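PDB 2BA9: putative aminooxidase from Propionibacterium acnes, which probably isomerises polyunsaturated fatty acids such as linoleic acid to conjugated linoleic acid, using a bound flavin-adenine dinucleotide. Local coordinates for residues Gln126-Tyr134 / Ala179-Phe187; Glu290-Val298 / Val310-Pro321. All coordinates share one frame; numbering follows the deposited sequence.

Contact 1: residues Gln126-Tyr134 / Ala179-Phe187; sequences QGYDANGHY and AYVLKYLDF. With NA (sodium ion), chain B.
Lys183 reaches from the last turn of helix 178-184 into the loop 126-134, where two backbone carbonyls grip its ammonium group. The chain leaves with CG anti to the carbonyl carbon (chi1 -75°), runs extended to CE and bends only at the last torsion, which turns NZ toward the carbonyls of the type I turn Gly127-Ala130. NZ donates to Ala130 O at 2.7 Å, tilted 20° from the plane of that carbonyl, and to Tyr128 O at 2.9 Å from well above its plane. The methylene CE of Lys183 lies over one face of the His133 imidazole, 4.0 Å from its centroid, a CH-pi contact. His133 itself is fixed by hydrogen bonds to Tyr379 and to the carbonyl of Ser404 and stacks on Tyr384; its ring meets that of Tyr180 obliquely.

Tyr128 lies across the end of the helix. Its CD1 touches Leu182 CB at 3.5 Å, and Leu182 O sits at the ring edge; the hydroxyl accepts an almost straight bond (173°) from Phe187 N in the first turn of helix 187-195. Asp186, the N-cap of that helix, turns OD1 to Thr189, while Asp186 OD2 and Asp129 OD2, 4.3 Å apart, share a bridging water.

A sodium ion sits beside the turn, bound by Lys183 O at 2.5 Å, three waters and Glu410 of helix 408-423; two of the waters also donate to Asp129 O, and one of these to Asp186 OD2 as well. Lys183 thus serves twice, its main chain binding the metal and its ammonium answering the loop carbonyls. The sodium and its waters probably ease the closeness of the Asp129 and Asp186 carboxylates, tying the loop to the junction of two helices.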
loop_
_atom_site.group_PDB
_atom_site.type_symbol
_atom_site.label_atom_id
_atom_site.label_comp_id
_atom_site.label_asym_id
_atom_site.label_seq_id
_atom_site.Cartn_x
_atom_site.Cartn_y
_atom_site.Cartn_z
ATOM N N GLN A 126 10.517 -16.632 -13.331
ATOM C CA GLN A 126 9.503 -16.069 -14.230
ATOM C C GLN A 126 8.099 -16.270 -13.658
ATOM O O GLN A 126 7.759 -17.369 -13.232
ATOM C CB GLN A 126 9.601 -16.695 -15.616
ATOM C CG GLN A 126 8.508 -16.213 -16.550
ATOM C CD GLN A 126 8.883 -16.218 -18.027
ATOM O OE1 GLN A 126 8.004 -16.029 -18.885
ATOM N NE2 GLN A 126 10.170 -16.407 -18.340
ATOM N N GLY A 127 7.302 -15.201 -13.633
ATOM C CA GLY A 127 5.942 -15.258 -13.094
ATOM C C GLY A 127 5.786 -14.609 -11.735
ATOM O O GLY A 127 4.684 -14.225 -11.347
ATOM N N TYR A 128 6.890 -14.494 -11.006
ATOM C CA TYR A 128 6.944 -13.773 -9.725
ATOM C C TYR A 128 6.156 -12.447 -9.699
ATOM O O TYR A 128 5.610 -12.057 -8.650
ATOM C CB TYR A 128 8.417 -13.487 -9.352
ATOM C CG TYR A 128 9.012 -12.280 -10.070
ATOM C CD1 TYR A 128 9.027 -11.040 -9.461
ATOM C CD2 TYR A 128 9.545 -12.380 -11.356
ATOM C CE1 TYR A 128 9.562 -9.936 -10.093
ATOM C CE2 TYR A 128 10.085 -11.260 -12.007
ATOM C CZ TYR A 128 10.087 -10.046 -11.360
ATOM O OH TYR A 128 10.605 -8.912 -11.968
ATOM N N ASP A 129 6.114 -11.761 -10.845
ATOM C CA ASP A 129 5.587 -10.400 -10.917
ATOM C C ASP A 129 4.100 -10.295 -11.205
ATOM O O ASP A 129 3.568 -9.195 -11.247
ATOM C CB ASP A 129 6.380 -9.552 -11.914
ATOM C CG ASP A 129 6.433 -10.149 -13.308
ATOM O OD1 ASP A 129 6.093 -11.334 -13.489
ATOM O OD2 ASP A 129 6.846 -9.416 -14.225
ATOM N N ALA A 130 3.424 -11.430 -11.371
ATOM C CA ALA A 130 1.973 -11.439 -11.552
ATOM C C ALA A 130 1.247 -10.774 -10.346
ATOM O O ALA A 130 1.661 -10.896 -9.173
ATOM C CB ALA A 130 1.469 -12.869 -11.783
ATOM N N ASN A 131 0.184 -10.042 -10.656
ATOM C CA ASN A 131 -0.642 -9.425 -9.639
ATOM C C ASN A 131 -1.361 -10.523 -8.849
ATOM O O ASN A 131 -1.766 -11.543 -9.410
ATOM C CB ASN A 131 -1.629 -8.451 -10.299
ATOM C CG ASN A 131 -2.605 -7.846 -9.322
ATOM O OD1 ASN A 131 -3.721 -8.329 -9.197
ATOM N ND2 ASN A 131 -2.189 -6.789 -8.616
ATOM N N GLY A 132 -1.481 -10.330 -7.543
ATOM C CA GLY A 132 -2.115 -11.325 -6.675
ATOM C C GLY A 132 -1.214 -12.528 -6.454
ATOM O O GLY A 132 -0.081 -12.553 -6.946
ATOM N N HIS A 133 -1.717 -13.508 -5.706
ATOM C CA HIS A 133 -0.932 -14.678 -5.300
ATOM C C HIS A 133 -1.602 -16.015 -5.663
ATOM O O HIS A 133 -1.107 -17.088 -5.285
ATOM C CB HIS A 133 -0.648 -14.620 -3.783
ATOM C CG HIS A 133 0.007 -13.345 -3.333
ATOM N ND1 HIS A 133 1.315 -13.286 -2.898
ATOM C CD2 HIS A 133 -0.471 -12.083 -3.241
ATOM C CE1 HIS A 133 1.615 -12.047 -2.562
ATOM N NE2 HIS A 133 0.550 -11.292 -2.770
ATOM N N TYR A 134 -2.702 -15.944 -6.419
ATOM C CA TYR A 134 -3.497 -17.118 -6.816
ATOM C C TYR A 134 -2.725 -18.016 -7.789
ATOM O O TYR A 134 -2.979 -19.228 -7.867
ATOM C CB TYR A 134 -4.879 -16.705 -7.396
ATOM C CG TYR A 134 -4.859 -15.584 -8.424
ATOM C CD1 TYR A 134 -4.638 -15.866 -9.747
ATOM C CD2 TYR A 134 -5.048 -14.244 -8.057
ATOM C CE1 TYR A 134 -4.603 -14.877 -10.696
ATOM C CE2 TYR A 134 -5.014 -13.224 -9.011
ATOM C CZ TYR A 134 -4.788 -13.559 -10.332
ATOM O OH TYR A 134 -4.734 -12.623 -11.325
ATOM N N ALA A 179 7.770 -12.575 -2.095
ATOM C CA ALA A 179 6.622 -12.422 -3.017
ATOM C C ALA A 179 5.960 -11.040 -2.970
ATOM O O ALA A 179 5.499 -10.519 -3.987
ATOM C CB ALA A 179 5.587 -13.470 -2.717
ATOM N N TYR A 180 5.872 -10.464 -1.785
ATOM C CA TYR A 180 5.333 -9.116 -1.663
ATOM C C TYR A 180 6.294 -8.114 -2.297
ATOM O O TYR A 180 5.880 -7.274 -3.092
ATOM C CB TYR A 180 5.070 -8.766 -0.193
ATOM C CG TYR A 180 4.022 -9.638 0.450
ATOM C CD1 TYR A 180 2.689 -9.575 0.043
ATOM C CD2 TYR A 180 4.359 -10.522 1.466
ATOM C CE1 TYR A 180 1.718 -10.374 0.627
ATOM C CE2 TYR A 180 3.394 -11.324 2.070
ATOM C CZ TYR A 180 2.073 -11.255 1.645
ATOM O OH TYR A 180 1.114 -12.062 2.255
ATOM N N VAL A 181 7.578 -8.238 -1.979
ATOM C CA VAL A 181 8.572 -7.238 -2.390
ATOM C C VAL A 181 8.606 -7.137 -3.907
ATOM O O VAL A 181 8.530 -6.034 -4.460
ATOM C CB VAL A 181 9.999 -7.576 -1.875
ATOM C CG1 VAL A 181 11.040 -6.524 -2.388
ATOM C CG2 VAL A 181 10.003 -7.710 -0.317
ATOM N N LEU A 182 8.691 -8.307 -4.550
ATOM C CA LEU A 182 8.955 -8.411 -5.977
ATOM C C LEU A 182 7.707 -8.238 -6.869
ATOM O O LEU A 182 7.835 -8.009 -8.080
ATOM C CB LEU A 182 9.707 -9.714 -6.264
ATOM C CG LEU A 182 11.138 -9.698 -5.686
ATOM C CD1 LEU A 182 11.757 -11.090 -5.612
ATOM C CD2 LEU A 182 12.025 -8.749 -6.510
ATOM N N LYS A 183 6.520 -8.319 -6.267
ATOM C CA LYS A 183 5.263 -7.957 -6.940
ATOM C C LYS A 183 5.070 -6.439 -7.003
ATOM O O LYS A 183 4.502 -5.931 -7.969
ATOM C CB LYS A 183 4.050 -8.645 -6.279
ATOM C CG LYS A 183 3.963 -10.131 -6.629
ATOM C CD LYS A 183 2.769 -10.848 -6.006
ATOM C CE LYS A 183 2.876 -12.345 -6.225
ATOM N NZ LYS A 183 2.965 -12.736 -7.680
ATOM N N TYR A 184 5.537 -5.725 -5.981
ATOM C CA TYR A 184 5.639 -4.261 -6.002
ATOM C C TYR A 184 6.900 -3.824 -6.747
ATOM O O TYR A 184 6.829 -3.295 -7.875
ATOM C CB TYR A 184 5.609 -3.723 -4.559
ATOM C CG TYR A 184 6.168 -2.330 -4.319
ATOM C CD1 TYR A 184 6.070 -1.326 -5.284
ATOM C CD2 TYR A 184 6.771 -2.012 -3.103
ATOM C CE1 TYR A 184 6.590 -0.081 -5.059
ATOM C CE2 TYR A 184 7.277 -0.755 -2.861
ATOM C CZ TYR A 184 7.181 0.214 -3.838
ATOM O OH TYR A 184 7.682 1.477 -3.626
ATOM N N LEU A 185 8.054 -4.062 -6.144
ATOM C CA LEU A 185 9.323 -3.725 -6.785
ATOM C C LEU A 185 9.777 -4.867 -7.674
ATOM O O LEU A 185 10.761 -5.552 -7.395
ATOM C CB LEU A 185 10.389 -3.364 -5.754
ATOM C CG LEU A 185 10.188 -2.032 -5.020
ATOM C CD1 LEU A 185 11.086 -1.974 -3.799
ATOM C CD2 LEU A 185 10.461 -0.839 -5.921
ATOM N N ASP A 186 9.043 -5.081 -8.758
ATOM C CA ASP A 186 9.516 -5.978 -9.793
ATOM C C ASP A 186 10.663 -5.262 -10.491
ATOM O O ASP A 186 10.911 -4.070 -10.232
ATOM C CB ASP A 186 8.407 -6.428 -10.758
ATOM C CG ASP A 186 7.720 -5.287 -11.491
ATOM O OD1 ASP A 186 8.022 -4.100 -11.270
ATOM O OD2 ASP A 186 6.820 -5.606 -12.298
ATOM N N PHE A 187 11.411 -5.971 -11.314
ATOM C CA PHE A 187 12.661 -5.387 -11.792
ATOM C C PHE A 187 12.425 -4.048 -12.515
ATOM O O PHE A 187 13.186 -3.109 -12.346
ATOM C CB PHE A 187 13.439 -6.358 -12.672
ATOM C CG PHE A 187 14.855 -5.936 -12.906
ATOM C CD1 PHE A 187 15.846 -6.248 -11.983
ATOM C CD2 PHE A 187 15.190 -5.198 -14.029
ATOM C CE1 PHE A 187 17.155 -5.841 -12.188
ATOM C CE2 PHE A 187 16.490 -4.800 -14.248
ATOM C CZ PHE A 187 17.475 -5.109 -13.319
HETATM NA NA NA B . 3.295 -5.485 -10.121
HETATM O O HOH W 1 6.933 -12.159 -6.371
HETATM O O HOH W 2 4.891 -6.602 -10.969
HETATM O O HOH W 3 7.781 -7.020 -14.218
HETATM O O HOH W 4 2.001 -7.456 -9.620
HETATM O O HOH W 5 4.805 -3.723 -9.821
#

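Contact 2: residues Glu290-Val298 / Val310-Pro321; sequences EYPTISGYV and VMVYYHRWADDP
Gly296 and Tyr313 form the hydrogen-bonded pair of an antiparallel strand pairing, 295-297 against 310-315. Tyr313 N donates to Gly296 O at 2.9 Å, nearly along the C=O axis, and the longer return bond, 3.3 Å, runs from Gly296 N to Tyr313 O. Beyond them, Val298 N reaches Met311 O at 2.8 Å from above the carbonyl plane. At the other end a side chain takes over: His315 N donates to the hydroxyl of Ser295, held beside its own backbone N by chi1 -66°.

Ring faces supply a second group of contacts. The ring of Tyr313 folds back close over the backbone of Gly296, whose CA makes a CH-pi contact with it and whose N lies over one face. Next along, at the non-hydrogen-bonded pair, Val312 CG2 sits squarely over the Tyr297 ring, 3.7 Å from its centroid and only 5° off the normal. Tyr291 takes Pro321 CA against its face, 3.5 Å from the ring centroid. His315 lays one face against the peptide linking Thr293 and Ile294.

Polar ends and waters close the outer part. With CG anti to N (chi1 -158°), Tyr291 swings its hydroxyl to Trp317 O, at the ring edge, giving a bond of 2.7 Å; a water joins the same hydroxyl to Trp317 N. Another water spans Ile294 O and Tyr313 OH.

This is a beta hairpin with a long connection, set within a mixed sheet: strand 88-91 runs alongside 295-297, and strand 325-330 beside 310-315. Tyr297, about 8 Å from the flavin cofactor, hydrogen-bonds a dodecaethylene glycol molecule, probably from the crystallisation liquor, consistent with a pocket beside this sheet in the amine-oxidase-like fold.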
loop_
_atom_site.group_PDB
_atom_site.type_symbol
_atom_site.label_atom_id
_atom_site.label_comp_id
_atom_site.label_asym_id
_atom_site.label_seq_id
_atom_site.Cartn_x
_atom_site.Cartn_y
_atom_site.Cartn_z
ATOM N N GLU A 290 14.283 25.981 8.821
ATOM C CA GLU A 290 15.305 25.428 7.927
ATOM C C GLU A 290 14.636 24.423 6.982
ATOM O O GLU A 290 14.676 23.204 7.197
ATOM C CB GLU A 290 16.481 24.808 8.706
ATOM C CG GLU A 290 17.639 25.751 9.054
ATOM C CD GLU A 290 17.213 27.168 9.463
ATOM O OE1 GLU A 290 17.128 28.044 8.567
ATOM O OE2 GLU A 290 16.992 27.417 10.673
ATOM N N TYR A 291 14.010 24.965 5.941
ATOM C CA TYR A 291 13.298 24.170 4.941
ATOM C C TYR A 291 14.271 23.346 4.086
ATOM O O TYR A 291 15.220 23.890 3.530
ATOM C CB TYR A 291 12.495 25.109 4.042
ATOM C CG TYR A 291 11.321 24.488 3.311
ATOM C CD1 TYR A 291 10.274 23.890 4.008
ATOM C CD2 TYR A 291 11.223 24.563 1.912
ATOM C CE1 TYR A 291 9.184 23.350 3.337
ATOM C CE2 TYR A 291 10.127 24.026 1.237
ATOM C CZ TYR A 291 9.122 23.415 1.956
ATOM O OH TYR A 291 8.030 22.896 1.298
ATOM N N PRO A 292 14.059 22.027 3.986
ATOM C CA PRO A 292 14.886 21.283 3.037
ATOM C C PRO A 292 14.709 21.778 1.609
ATOM O O PRO A 292 13.673 22.357 1.281
ATOM C CB PRO A 292 14.410 19.834 3.183
ATOM C CG PRO A 292 13.217 19.861 4.079
ATOM C CD PRO A 292 13.157 21.165 4.770
ATOM N N THR A 293 15.735 21.574 0.786
ATOM C CA THR A 293 15.685 21.908 -0.635
ATOM C C THR A 293 15.485 20.644 -1.473
ATOM O O THR A 293 15.455 20.699 -2.698
ATOM C CB THR A 293 16.967 22.654 -1.082
ATOM O OG1 THR A 293 18.121 22.067 -0.480
ATOM C CG2 THR A 293 16.922 24.117 -0.660
ATOM N N ILE A 294 15.332 19.510 -0.789
ATOM C CA ILE A 294 15.222 18.196 -1.412
ATOM C C ILE A 294 14.691 17.193 -0.363
ATOM O O ILE A 294 14.822 17.438 0.836
ATOM C CB ILE A 294 16.600 17.750 -1.958
ATOM C CG1 ILE A 294 16.442 16.587 -2.940
ATOM C CG2 ILE A 294 17.571 17.400 -0.803
ATOM C CD1 ILE A 294 17.723 16.324 -3.746
ATOM N N SER A 295 14.069 16.097 -0.808
ATOM C CA SER A 295 13.617 15.032 0.119
ATOM C C SER A 295 14.828 14.238 0.631
ATOM O O SER A 295 15.880 14.237 0.020
ATOM C CB SER A 295 12.605 14.087 -0.548
ATOM O OG SER A 295 11.387 14.750 -0.856
ATOM N N GLY A 296 14.685 13.562 1.757
ATOM C CA GLY A 296 15.803 12.794 2.303
ATOM C C GLY A 296 15.428 11.411 2.787
ATOM O O GLY A 296 14.390 11.241 3.427
ATOM N N TYR A 297 16.284 10.435 2.475
ATOM C CA TYR A 297 16.160 9.054 2.953
ATOM C C TYR A 297 17.244 8.752 3.983
ATOM O O TYR A 297 18.331 9.353 3.974
ATOM C CB TYR A 297 16.296 8.049 1.806
ATOM C CG TYR A 297 15.073 7.943 0.908
ATOM C CD1 TYR A 297 14.284 6.800 0.886
ATOM C CD2 TYR A 297 14.715 8.997 0.081
ATOM C CE1 TYR A 297 13.165 6.718 0.040
ATOM C CE2 TYR A 297 13.616 8.929 -0.743
ATOM C CZ TYR A 297 12.837 7.794 -0.759
ATOM O OH TYR A 297 11.735 7.761 -1.595
ATOM N N VAL A 298 16.939 7.806 4.868
ATOM C CA VAL A 298 17.835 7.467 5.970
ATOM C C VAL A 298 17.925 5.956 6.121
ATOM O O VAL A 298 17.248 5.356 6.986
ATOM C CB VAL A 298 17.417 8.147 7.294
ATOM C CG1 VAL A 298 18.563 8.109 8.318
ATOM C CG2 VAL A 298 17.019 9.578 7.055
ATOM N N VAL A 310 12.669 8.246 12.087
ATOM C CA VAL A 310 12.298 8.722 10.752
ATOM C C VAL A 310 13.201 8.089 9.693
ATOM O O VAL A 310 14.422 8.214 9.755
ATOM C CB VAL A 310 12.419 10.249 10.637
ATOM C CG1 VAL A 310 12.186 10.703 9.188
ATOM C CG2 VAL A 310 11.452 10.952 11.588
ATOM N N MET A 311 12.578 7.443 8.710
ATOM C CA MET A 311 13.290 6.758 7.638
ATOM C C MET A 311 13.386 7.586 6.356
ATOM O O MET A 311 14.232 7.333 5.514
ATOM C CB MET A 311 12.597 5.440 7.328
ATOM C CG MET A 311 12.398 4.565 8.549
ATOM S SD MET A 311 11.659 2.997 8.085
ATOM C CE MET A 311 9.957 3.489 7.836
ATOM N N VAL A 312 12.503 8.566 6.225
ATOM C CA VAL A 312 12.427 9.396 5.039
ATOM C C VAL A 312 11.522 10.574 5.346
ATOM O O VAL A 312 10.649 10.494 6.218
ATOM C CB VAL A 312 11.886 8.618 3.809
ATOM C CG1 VAL A 312 10.519 8.028 4.108
ATOM C CG2 VAL A 312 11.825 9.521 2.563
ATOM N N TYR A 313 11.772 11.689 4.664
ATOM C CA TYR A 313 10.856 12.823 4.714
ATOM C C TYR A 313 10.651 13.358 3.317
ATOM O O TYR A 313 11.528 13.241 2.472
ATOM C CB TYR A 313 11.327 13.909 5.682
ATOM C CG TYR A 313 12.704 14.461 5.428
ATOM C CD1 TYR A 313 12.924 15.451 4.472
ATOM C CD2 TYR A 313 13.793 14.011 6.163
ATOM C CE1 TYR A 313 14.194 15.956 4.254
ATOM C CE2 TYR A 313 15.057 14.506 5.950
ATOM C CZ TYR A 313 15.263 15.484 4.999
ATOM O OH TYR A 313 16.551 15.977 4.796
ATOM N N TYR A 314 9.479 13.937 3.101
ATOM C CA TYR A 314 9.036 14.380 1.787
ATOM C C TYR A 314 8.998 15.903 1.633
ATOM O O TYR A 314 8.239 16.588 2.327
ATOM C CB TYR A 314 7.656 13.775 1.532
ATOM C CG TYR A 314 6.973 14.150 0.239
ATOM C CD1 TYR A 314 7.684 14.346 -0.935
ATOM C CD2 TYR A 314 5.598 14.264 0.199
ATOM C CE1 TYR A 314 7.032 14.682 -2.116
ATOM C CE2 TYR A 314 4.943 14.587 -0.951
ATOM C CZ TYR A 314 5.656 14.802 -2.113
ATOM O OH TYR A 314 4.975 15.107 -3.254
ATOM N N HIS A 315 9.835 16.399 0.716
ATOM C CA HIS A 315 9.869 17.790 0.253
ATOM C C HIS A 315 8.980 17.952 -0.992
ATOM O O HIS A 315 9.341 17.515 -2.075
ATOM C CB HIS A 315 11.336 18.160 -0.075
ATOM C CG HIS A 315 11.557 19.588 -0.497
ATOM N ND1 HIS A 315 11.855 19.940 -1.797
ATOM C CD2 HIS A 315 11.580 20.740 0.216
ATOM C CE1 HIS A 315 12.033 21.249 -1.872
ATOM N NE2 HIS A 315 11.870 21.761 -0.664
ATOM N N ARG A 316 7.831 18.602 -0.845
ATOM C CA ARG A 316 6.795 18.594 -1.905
ATOM C C ARG A 316 6.712 19.893 -2.717
ATOM O O ARG A 316 6.795 19.875 -3.958
ATOM C CB ARG A 316 5.422 18.280 -1.293
ATOM C CG ARG A 316 4.238 18.300 -2.282
ATOM C CD ARG A 316 3.062 17.514 -1.708
ATOM N NE ARG A 316 1.801 17.635 -2.444
ATOM C CZ ARG A 316 1.453 16.899 -3.499
ATOM N NH1 ARG A 316 2.285 16.004 -4.020
ATOM N NH2 ARG A 316 0.262 17.066 -4.059
ATOM N N TRP A 317 6.512 21.008 -2.011
ATOM C CA TRP A 317 6.403 22.314 -2.635
ATOM C C TRP A 317 7.695 23.072 -2.413
ATOM O O TRP A 317 7.936 23.597 -1.326
ATOM C CB TRP A 317 5.223 23.090 -2.042
ATOM C CG TRP A 317 3.904 22.376 -2.202
ATOM C CD1 TRP A 317 3.101 21.896 -1.201
ATOM C CD2 TRP A 317 3.246 22.060 -3.432
ATOM N NE1 TRP A 317 1.987 21.309 -1.735
ATOM C CE2 TRP A 317 2.051 21.386 -3.102
ATOM C CE3 TRP A 317 3.550 22.277 -4.781
ATOM C CZ2 TRP A 317 1.152 20.943 -4.070
ATOM C CZ3 TRP A 317 2.653 21.828 -5.746
ATOM C CH2 TRP A 317 1.470 21.168 -5.382
ATOM N N ALA A 318 8.530 23.112 -3.445
ATOM C CA ALA A 318 9.895 23.631 -3.338
ATOM C C ALA A 318 9.943 25.153 -3.192
ATOM O O ALA A 318 10.901 25.705 -2.648
ATOM C CB ALA A 318 10.726 23.188 -4.563
ATOM N N ASP A 319 8.898 25.822 -3.665
ATOM C CA ASP A 319 8.878 27.270 -3.715
ATOM C C ASP A 319 8.367 27.961 -2.449
ATOM O O ASP A 319 8.324 29.187 -2.404
ATOM C CB ASP A 319 8.036 27.722 -4.904
ATOM C CG ASP A 319 6.607 27.263 -4.800
ATOM O OD1 ASP A 319 6.411 26.077 -4.487
ATOM O OD2 ASP A 319 5.689 28.078 -5.018
ATOM N N ASP A 320 7.994 27.213 -1.420
ATOM C CA ASP A 320 7.432 27.846 -0.221
ATOM C C ASP A 320 7.954 27.187 1.050
ATOM O O ASP A 320 7.545 26.083 1.370
ATOM C CB ASP A 320 5.897 27.800 -0.284
ATOM C CG ASP A 320 5.226 28.375 0.955
ATOM O OD1 ASP A 320 5.927 28.715 1.934
ATOM O OD2 ASP A 320 3.978 28.487 0.948
ATOM N N PRO A 321 8.833 27.884 1.799
ATOM C CA PRO A 321 9.435 27.307 3.008
ATOM C C PRO A 321 8.506 27.160 4.198
ATOM O O PRO A 321 8.939 26.677 5.257
ATOM C CB PRO A 321 10.555 28.287 3.369
ATOM C CG PRO A 321 10.612 29.281 2.266
ATOM C CD PRO A 321 9.313 29.250 1.553
HETATM O O HOH W 6 6.647 20.788 0.755
HETATM O O HOH W 7 16.861 17.399 2.636
HETATM O O HOH W 8 11.070 15.343 -3.628
#

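Overall arrangement
Contact 1 closes before contact 2 opens along the chain, and their centres lie 31 Å apart; the nearest atoms are about 8 Å apart, without touching. Contact 1 belongs to the helical part, joining the loop after helix 106-122 to the junction of helices 178-184 and 187-195. Contact 2 belongs to the mixed sheet, between strands 88-91 and 325-330. Helix 166-170 packs on Tyr297, Met311 and Val312 of contact 2, and the chain leads on from it to helix 178-184 of contact 1. Both belong to the flavin-containing amine oxidoreductase fold, yet neither touches the cofactor: the Tyr180 side chain stays about 11 Å from it, and Tyr297 of contact 2 is the nearer.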